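Local coordinates for acetoacetate decarboxylase (Sphingomonas wittichii, PDB 5UPB), which is an acetoacetate decarboxylase-like enzyme, classed as a lyase, that probably acts on small carbonyl compounds, its physiological reaction being uncertain, at residues 27-32 with 53-58; 60-65 with 78-83. All blocks are in the same frame, centred on the assembly; numbering follows the deposited sequence.

Interaction 1. Residues 27-32 with 53-58; sequences MLTVYL and LCMAYV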
ATOM      1  N   MET A  27       3.610 -21.372   5.384  1.00 30.03           N
ATOM      2  CA  MET A  27       2.156 -21.448   5.494  1.00 28.24           C
ATOM      3  C   MET A  27       1.754 -21.482   6.959  1.00 29.64           C
ATOM      4  O   MET A  27       2.404 -22.147   7.783  1.00 28.87           O
ATOM      5  CB  MET A  27       1.585 -22.725   4.841  1.00 30.06           C
ATOM      6  CG  MET A  27       1.938 -22.888   3.377  1.00 30.31           C
ATOM      7  SD  MET A  27       1.056 -21.742   2.379  1.00 35.62           S
ATOM      8  CE  MET A  27      -0.580 -22.441   2.418  1.00 42.12           C
ATOM      9  N   LEU A  28       0.676 -20.772   7.264  1.00 26.07           N
ATOM     10  CA  LEU A  28      -0.065 -20.911   8.514  1.00 31.15           C
ATOM     11  C   LEU A  28      -1.460 -21.397   8.156  1.00 30.39           C
ATOM     12  O   LEU A  28      -2.159 -20.753   7.362  1.00 30.20           O
ATOM     13  CB  LEU A  28      -0.125 -19.577   9.265  1.00 30.57           C
ATOM     14  CG  LEU A  28      -1.136 -19.485  10.405  1.00 32.57           C
ATOM     15  CD1 LEU A  28      -0.774 -20.513  11.498  1.00 32.00           C
ATOM     16  CD2 LEU A  28      -1.158 -18.060  11.007  1.00 26.37           C
ATOM     17  N   THR A  29      -1.859 -22.534   8.712  1.00 27.09           N
ATOM     18  CA  THR A  29      -3.127 -23.153   8.364  1.00 29.06           C
ATOM     19  C   THR A  29      -3.917 -23.547   9.605  1.00 31.42           C
ATOM     20  O   THR A  29      -3.371 -24.141  10.549  1.00 31.42           O
ATOM     21  CB  THR A  29      -2.881 -24.379   7.479  1.00 37.66           C
ATOM     22  OG1 THR A  29      -2.190 -23.959   6.293  1.00 36.28           O
ATOM     23  CG2 THR A  29      -4.184 -25.060   7.093  1.00 35.23           C
ATOM     24  N   VAL A  30      -5.218 -23.232   9.578  1.00 30.90           N
ATOM     25  CA  VAL A  30      -6.164 -23.660  10.588  1.00 36.08           C
ATOM     26  C   VAL A  30      -7.265 -24.454   9.900  1.00 33.60           C
ATOM     27  O   VAL A  30      -7.889 -23.983   8.937  1.00 32.41           O
ATOM     28  CB  VAL A  30      -6.737 -22.485  11.372  1.00 31.69           C
ATOM     29  CG1 VAL A  30      -7.834 -22.986  12.322  1.00 31.86           C
ATOM     30  CG2 VAL A  30      -5.620 -21.796  12.117  1.00 28.00           C
ATOM     31  N   TYR A  31      -7.486 -25.657  10.388  1.00 30.67           N
ATOM     32  CA  TYR A  31      -8.565 -26.493   9.909  1.00 31.16           C
ATOM     33  C   TYR A  31      -9.820 -26.273  10.745  1.00 37.04           C
ATOM     34  O   TYR A  31      -9.752 -26.058  11.961  1.00 38.07           O
ATOM     35  CB  TYR A  31      -8.146 -27.957   9.960  1.00 37.15           C
ATOM     36  CG  TYR A  31      -7.000 -28.224   9.030  1.00 43.47           C
ATOM     37  CD1 TYR A  31      -7.193 -28.256   7.647  1.00 44.73           C
ATOM     38  CD2 TYR A  31      -5.718 -28.476   9.528  1.00 38.44           C
ATOM     39  CE1 TYR A  31      -6.125 -28.488   6.777  1.00 44.90           C
ATOM     40  CE2 TYR A  31      -4.653 -28.715   8.664  1.00 42.90           C
ATOM     41  CZ  TYR A  31      -4.866 -28.739   7.294  1.00 41.75           C
ATOM     42  OH  TYR A  31      -3.815 -28.996   6.445  1.00 43.89           O
ATOM     43  N   LEU A  32     -10.950 -26.272  10.058  1.00 34.21           N
ATOM     44  CA  LEU A  32     -12.259 -25.966  10.612  1.00 34.13           C
ATOM     45  C   LEU A  32     -13.280 -26.947  10.066  1.00 33.81           C
ATOM     46  O   LEU A  32     -13.098 -27.538   8.996  1.00 43.80           O
ATOM     47  CB  LEU A  32     -12.762 -24.571  10.205  1.00 43.49           C
ATOM     48  CG  LEU A  32     -11.829 -23.396  10.283  1.00 44.25           C
ATOM     49  CD1 LEU A  32     -12.531 -22.270   9.589  1.00 47.57           C
ATOM     50  CD2 LEU A  32     -11.555 -23.095  11.732  1.00 51.65           C
ATOM     51  N   LEU A  53     -15.403 -30.047   6.398  1.00 40.29           N
ATOM     52  CA  LEU A  53     -14.020 -29.630   6.593  1.00 42.76           C
ATOM     53  C   LEU A  53     -13.699 -28.460   5.673  1.00 37.36           C
ATOM     54  O   LEU A  53     -14.067 -28.470   4.498  1.00 38.84           O
ATOM     55  CB  LEU A  53     -13.064 -30.774   6.280  1.00 41.87           C
ATOM     56  CG  LEU A  53     -11.569 -30.394   6.293  1.00 45.01           C
ATOM     57  CD1 LEU A  53     -11.081 -29.951   7.693  1.00 43.92           C
ATOM     58  CD2 LEU A  53     -10.716 -31.511   5.734  1.00 54.98           C
ATOM     59  N   CYS A  54     -13.075 -27.434   6.243  1.00 31.38           N
ATOM     60  CA  CYS A  54     -12.566 -26.251   5.561  1.00 33.13           C
ATOM     61  C   CYS A  54     -11.162 -26.027   6.065  1.00 32.79           C
ATOM     62  O   CYS A  54     -10.808 -26.504   7.153  1.00 36.61           O
ATOM     63  CB  CYS A  54     -13.379 -24.958   5.836  1.00 31.69           C
ATOM     64  SG  CYS A  54     -14.992 -25.148   5.345  1.00 53.10           S
ATOM     65  N   MET A  55     -10.352 -25.345   5.254  1.00 35.76           N
ATOM     66  CA  MET A  55      -9.041 -24.900   5.713  1.00 33.22           C
ATOM     67  C   MET A  55      -8.948 -23.399   5.489  1.00 42.03           C
ATOM     68  O   MET A  55      -9.322 -22.893   4.417  1.00 38.53           O
ATOM     69  CB  MET A  55      -7.847 -25.587   5.025  1.00 39.55           C
ATOM     70  CG  MET A  55      -7.402 -25.087   3.758  1.00 58.61           C
ATOM     71  SD  MET A  55      -5.872 -25.972   3.392  1.00 49.00           S
ATOM     72  CE  MET A  55      -6.382 -26.805   1.906  1.00 75.91           C
ATOM     73  N   ALA A  56      -8.514 -22.690   6.515  1.00 36.15           N
ATOM     74  CA  ALA A  56      -8.095 -21.299   6.386  1.00 38.90           C
ATOM     75  C   ALA A  56      -6.568 -21.252   6.373  1.00 35.10           C
ATOM     76  O   ALA A  56      -5.930 -21.975   7.147  1.00 34.44           O
ATOM     77  CB  ALA A  56      -8.637 -20.480   7.548  1.00 32.59           C
ATOM     78  N   TYR A  57      -5.973 -20.479   5.445  1.00 29.30           N
ATOM     79  CA  TYR A  57      -4.529 -20.282   5.506  1.00 26.77           C
ATOM     80  C   TYR A  57      -4.132 -18.852   5.212  1.00 34.70           C
ATOM     81  O   TYR A  57      -4.823 -18.109   4.505  1.00 30.58           O
ATOM     82  CB  TYR A  57      -3.737 -21.229   4.564  1.00 32.91           C
ATOM     83  CG  TYR A  57      -3.861 -20.977   3.074  1.00 34.27           C
ATOM     84  CD1 TYR A  57      -3.185 -19.937   2.455  1.00 28.28           C
ATOM     85  CD2 TYR A  57      -4.631 -21.801   2.287  1.00 31.45           C
ATOM     86  CE1 TYR A  57      -3.301 -19.726   1.085  1.00 25.24           C
ATOM     87  CE2 TYR A  57      -4.745 -21.602   0.930  1.00 30.48           C
ATOM     88  CZ  TYR A  57      -4.087 -20.568   0.337  1.00 36.04           C
ATOM     89  OH  TYR A  57      -4.186 -20.390  -1.015  1.00 37.72           O
ATOM     90  N   VAL A  58      -2.974 -18.499   5.761  1.00 30.61           N
ATOM     91  CA  VAL A  58      -2.229 -17.315   5.365  1.00 24.37           C
ATOM     92  C   VAL A  58      -0.824 -17.776   5.027  1.00 29.62           C
ATOM     93  O   VAL A  58      -0.206 -18.500   5.816  1.00 32.66           O
ATOM     94  CB  VAL A  58      -2.155 -16.262   6.485  1.00 27.22           C
ATOM     95  CG1 VAL A  58      -1.298 -15.103   6.029  1.00 32.87           C
ATOM     96  CG2 VAL A  58      -3.552 -15.851   6.915  1.00 29.45           C
TER
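Met27 and Tyr57 meet methyl to ring. Met27 CE sits over one face of the Tyr57 ring, offset toward the rim and 3.6 Å from Tyr57 CD1. Bends in the Met27 chain at chi2 (-72°) and chi3 (-73°) turn SD and then CE toward that ring. The sulfur stays oblique, with Met27 SD 5.2 Å from the centroid of the Tyr57 ring, in a Met-aromatic contact. Tyr57 OH leads out of the pair to a hydrogen bond with Glu83 OE2. An alanine here removes ring and hydroxyl, and would probably open a gap beside Met27 CE and leave Glu83 OE2 without this partner.

These segments are neighbouring antiparallel strands, consistent with the beta-barrel-like body of the acetoacetate decarboxylase family. Tyr31 and Met55, on the same face of the sheet as Tyr57, form a second Met-aromatic contact. They lie side by side and point the same way. Met55 CB is 3.8 Å from Tyr31 CD1, and Met55 SD stands obliquely to the ring. Thr29 CG2 lies over one face of the Tyr31 ring and 4.2 Å from Met55 SD. Thr29 OG1 is buried without a hydrogen-bond partner in the model. Tyr31 OH bonds to the backbone N of Arg175.

Thr29 with Tyr57 and Tyr31 with Met55 are non-hydrogen-bonded pairs. Leu28 with Val58, Val30 with Ala56 and Leu32 with Cys54 are hydrogen-bonded, each by two backbone bonds; Val30 N to Ala56 O is 2.8 Å. Their side chains take the other face, where Leu28, Val30 and Ala56 pack on Leu161 of strand 156-166.

Interaction 2. Residues 60-65 with 78-83; sequences AFQSTS and GAVYNE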
ATOM      1  N   ALA A  60       3.090 -16.891   2.836  1.00 25.61           N
ATOM      2  CA  ALA A  60       4.064 -16.080   2.108  1.00 23.53           C
ATOM      3  C   ALA A  60       4.688 -16.932   1.020  1.00 30.20           C
ATOM      4  O   ALA A  60       5.343 -17.948   1.315  1.00 28.84           O
ATOM      5  CB  ALA A  60       5.122 -15.531   3.081  1.00 25.44           C
ATOM      6  N   PHE A  61       4.478 -16.520  -0.233  1.00 24.18           N
ATOM      7  CA  PHE A  61       4.806 -17.305  -1.410  1.00 21.94           C
ATOM      8  C   PHE A  61       5.915 -16.647  -2.211  1.00 32.25           C
ATOM      9  O   PHE A  61       6.035 -15.421  -2.279  1.00 26.35           O
ATOM     10  CB  PHE A  61       3.576 -17.498  -2.328  1.00 24.07           C
ATOM     11  CG  PHE A  61       2.497 -18.318  -1.742  1.00 25.56           C
ATOM     12  CD1 PHE A  61       1.638 -17.779  -0.802  1.00 24.17           C
ATOM     13  CD2 PHE A  61       2.356 -19.651  -2.092  1.00 26.26           C
ATOM     14  CE1 PHE A  61       0.626 -18.585  -0.211  1.00 26.12           C
ATOM     15  CE2 PHE A  61       1.375 -20.434  -1.511  1.00 29.19           C
ATOM     16  CZ  PHE A  61       0.516 -19.892  -0.568  1.00 27.04           C
ATOM     17  N   GLN A  62       6.690 -17.493  -2.862  1.00 26.04           N
ATOM     18  CA  GLN A  62       7.756 -17.064  -3.764  1.00 23.98           C
ATOM     19  C   GLN A  62       7.686 -17.930  -5.018  1.00 29.25           C
ATOM     20  O   GLN A  62       7.907 -19.155  -4.956  1.00 27.98           O
ATOM     21  CB  GLN A  62       9.104 -17.174  -3.056  1.00 28.14           C
ATOM     22  CG  GLN A  62      10.262 -16.519  -3.799  1.00 31.63           C
ATOM     23  CD  GLN A  62      10.810 -17.415  -4.882  1.00 35.43           C
ATOM     24  OE1 GLN A  62      11.412 -18.453  -4.618  1.00 30.99           O
ATOM     25  NE2 GLN A  62      10.575 -17.043  -6.108  1.00 33.87           N
ATOM     26  N   SER A  63       7.362 -17.323  -6.162  1.00 26.65           N
ATOM     27  CA  SER A  63       7.172 -18.067  -7.402  1.00 26.33           C
ATOM     28  C   SER A  63       8.226 -17.672  -8.436  1.00 38.87           C
ATOM     29  O   SER A  63       8.768 -16.558  -8.415  1.00 36.08           O
ATOM     30  CB  SER A  63       5.770 -17.847  -7.972  1.00 39.65           C
ATOM     31  OG  SER A  63       5.618 -16.487  -8.328  1.00 39.85           O
ATOM     32  N   THR A  64       8.557 -18.635  -9.296  1.00 36.01           N
ATOM     33  CA  THR A  64       9.592 -18.501 -10.315  1.00 38.42           C
ATOM     34  C   THR A  64       9.192 -19.234 -11.585  1.00 44.49           C
ATOM     35  O   THR A  64       8.838 -20.419 -11.545  1.00 39.78           O
ATOM     36  CB  THR A  64      10.915 -19.065  -9.820  1.00 34.20           C
ATOM     37  OG1 THR A  64      11.261 -18.421  -8.600  1.00 35.28           O
ATOM     38  CG2 THR A  64      12.009 -18.849 -10.828  1.00 39.84           C
ATOM     39  N   SER A  65       9.364 -18.560 -12.719  1.00 54.38           N
ATOM     40  CA  SER A  65       9.108 -19.150 -14.024  1.00 56.24           C
ATOM     41  C   SER A  65      10.292 -20.004 -14.440  1.00 60.55           C
ATOM     42  O   SER A  65      11.450 -19.587 -14.321  1.00 46.61           O
ATOM     43  CB  SER A  65       8.884 -18.055 -15.072  1.00 69.98           C
ATOM     44  OG  SER A  65       8.778 -18.586 -16.376  1.00 69.12           O
ATOM     45  N   GLY A  78       8.012  -8.874  -8.457  1.00 23.75           N
ATOM     46  CA  GLY A  78       7.329  -9.840  -9.278  1.00 23.70           C
ATOM     47  C   GLY A  78       7.552 -11.273  -8.916  1.00 25.40           C
ATOM     48  O   GLY A  78       6.992 -12.159  -9.563  1.00 26.86           O
ATOM     49  N   ALA A  79       8.273 -11.524  -7.831  1.00 25.75           N
ATOM     50  CA  ALA A  79       8.680 -12.882  -7.465  1.00 27.08           C
ATOM     51  C   ALA A  79       8.134 -13.339  -6.126  1.00 24.35           C
ATOM     52  O   ALA A  79       8.346 -14.526  -5.749  1.00 28.18           O
ATOM     53  CB  ALA A  79      10.205 -12.958  -7.428  1.00 32.51           C
ATOM     54  N   VAL A  80       7.426 -12.463  -5.400  1.00 26.57           N
ATOM     55  CA  VAL A  80       6.905 -12.783  -4.074  1.00 22.51           C
ATOM     56  C   VAL A  80       5.510 -12.244  -3.951  1.00 27.33           C
ATOM     57  O   VAL A  80       5.174 -11.198  -4.524  1.00 27.09           O
ATOM     58  CB  VAL A  80       7.777 -12.224  -2.925  1.00 23.62           C
ATOM     59  CG1 VAL A  80       9.127 -12.951  -2.881  1.00 29.65           C
ATOM     60  CG2 VAL A  80       8.012 -10.722  -3.082  1.00 27.99           C
ATOM     61  N   TYR A  81       4.701 -12.957  -3.182  1.00 24.45           N
ATOM     62  CA  TYR A  81       3.370 -12.470  -2.844  1.00 25.88           C
ATOM     63  C   TYR A  81       2.887 -13.148  -1.577  1.00 25.98           C
ATOM     64  O   TYR A  81       3.372 -14.206  -1.194  1.00 22.62           O
ATOM     65  CB  TYR A  81       2.398 -12.695  -3.977  1.00 24.80           C
ATOM     66  CG  TYR A  81       2.062 -14.142  -4.267  1.00 23.08           C
ATOM     67  CD1 TYR A  81       2.833 -14.884  -5.161  1.00 27.69           C
ATOM     68  CD2 TYR A  81       0.973 -14.766  -3.670  1.00 31.97           C
ATOM     69  CE1 TYR A  81       2.507 -16.200  -5.475  1.00 27.24           C
ATOM     70  CE2 TYR A  81       0.664 -16.116  -3.969  1.00 29.03           C
ATOM     71  CZ  TYR A  81       1.412 -16.791  -4.890  1.00 24.48           C
ATOM     72  OH  TYR A  81       1.142 -18.102  -5.241  1.00 30.29           O
ATOM     73  N   ASN A  82       1.917 -12.511  -0.933  1.00 26.23           N
ATOM     74  CA  ASN A  82       1.237 -13.103   0.198  1.00 25.86           C
ATOM     75  C   ASN A  82      -0.194 -13.414  -0.181  1.00 27.99           C
ATOM     76  O   ASN A  82      -0.811 -12.700  -0.985  1.00 27.11           O
ATOM     77  CB  ASN A  82       1.266 -12.172   1.389  1.00 27.94           C
ATOM     78  CG  ASN A  82       2.651 -11.747   1.718  1.00 40.60           C
ATOM     79  OD1 ASN A  82       3.453 -12.560   2.148  1.00 30.03           O
ATOM     80  ND2 ASN A  82       2.994 -10.522   1.357  1.00 35.76           N
ATOM     81  N   GLU A  83      -0.738 -14.423   0.474  1.00 23.19           N
ATOM     82  CA  GLU A  83      -2.068 -14.897   0.137  1.00 23.48           C
ATOM     83  C   GLU A  83      -2.776 -15.462   1.353  1.00 27.13           C
ATOM     84  O   GLU A  83      -2.161 -16.121   2.206  1.00 23.97           O
ATOM     85  CB  GLU A  83      -1.980 -15.957  -0.945  1.00 26.15           C
ATOM     86  CG  GLU A  83      -3.308 -16.503  -1.416  1.00 26.15           C
ATOM     87  CD  GLU A  83      -3.137 -17.389  -2.659  1.00 33.81           C
ATOM     88  OE1 GLU A  83      -3.013 -16.834  -3.769  1.00 40.38           O
ATOM     89  OE2 GLU A  83      -3.082 -18.630  -2.534  1.00 36.63           O
TER
HETATM   90  O   HOH W   1       6.895 -14.771 -10.142  1.00 32.72           O
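Phe61 and Tyr81 form an antiparallel hydrogen-bonded pair, Phe61 N to Tyr81 O 2.7 Å with Tyr81 N returning a bond to Phe61 O, between strands whose directions differ by 143°. Their side chains share one face of the sheet. Phe61 CB sits over one face of the Tyr81 ring, offset toward the rim and 3.4 Å from Tyr81 CZ, in a CH-pi contact. Tyr81 CG lies between its own backbone N and carbonyl carbon (chi1 68°), which places the ring against Phe61 CB. The two ring planes are within 5° of parallel but slid apart, so the rings barely overlap. Trp109 of helix 108-116 meets the Tyr81 ring with its plane nearly perpendicular. Phe61 CE1 also touches Glu83 CB at 3.8 Å.

Here strand 53-65 pairs with the start of its neighbour, strand 80-92, and the contact borders a second subunit. The pairing ends at Ala79 O, which takes Ser63 N at 3.0 Å from above the carbonyl plane and a weak bond from Gln62 NE2. That same amide nitrogen gives a straighter bond to Thr64 OG1 at 2.9 Å, in the plane of the amide. Gln62 OE1 accepts bonds from the backbone N of His132 and ND2 of Asn135 of the second subunit, so both ends of the amide are held. A water joins Ser63 OG, at 2.8 Å, to Gly78 O.

Overall arrangement
Both interactions use strand 53-65, its first half in interaction 1 and its second half in interaction 2. Strands 21-34 and 80-92 are its two neighbours, so the contacts belong to one run of adjacent strands. Their centres lie about 19 Å apart, yet they touch: the bond of Tyr57 OH to Glu83 OE2 bridges them, and Met27 SD packs on Phe61 CZ at 3.5 Å. Both are largely buried. Interaction 1 is touched by no other chain, and its side-chain contacts are mainly apolar and sulfur-aromatic. Interaction 2 adds amide, hydroxyl and water bonds where the pairing ends, and Gln62 carries its chemistry into the subunit interface.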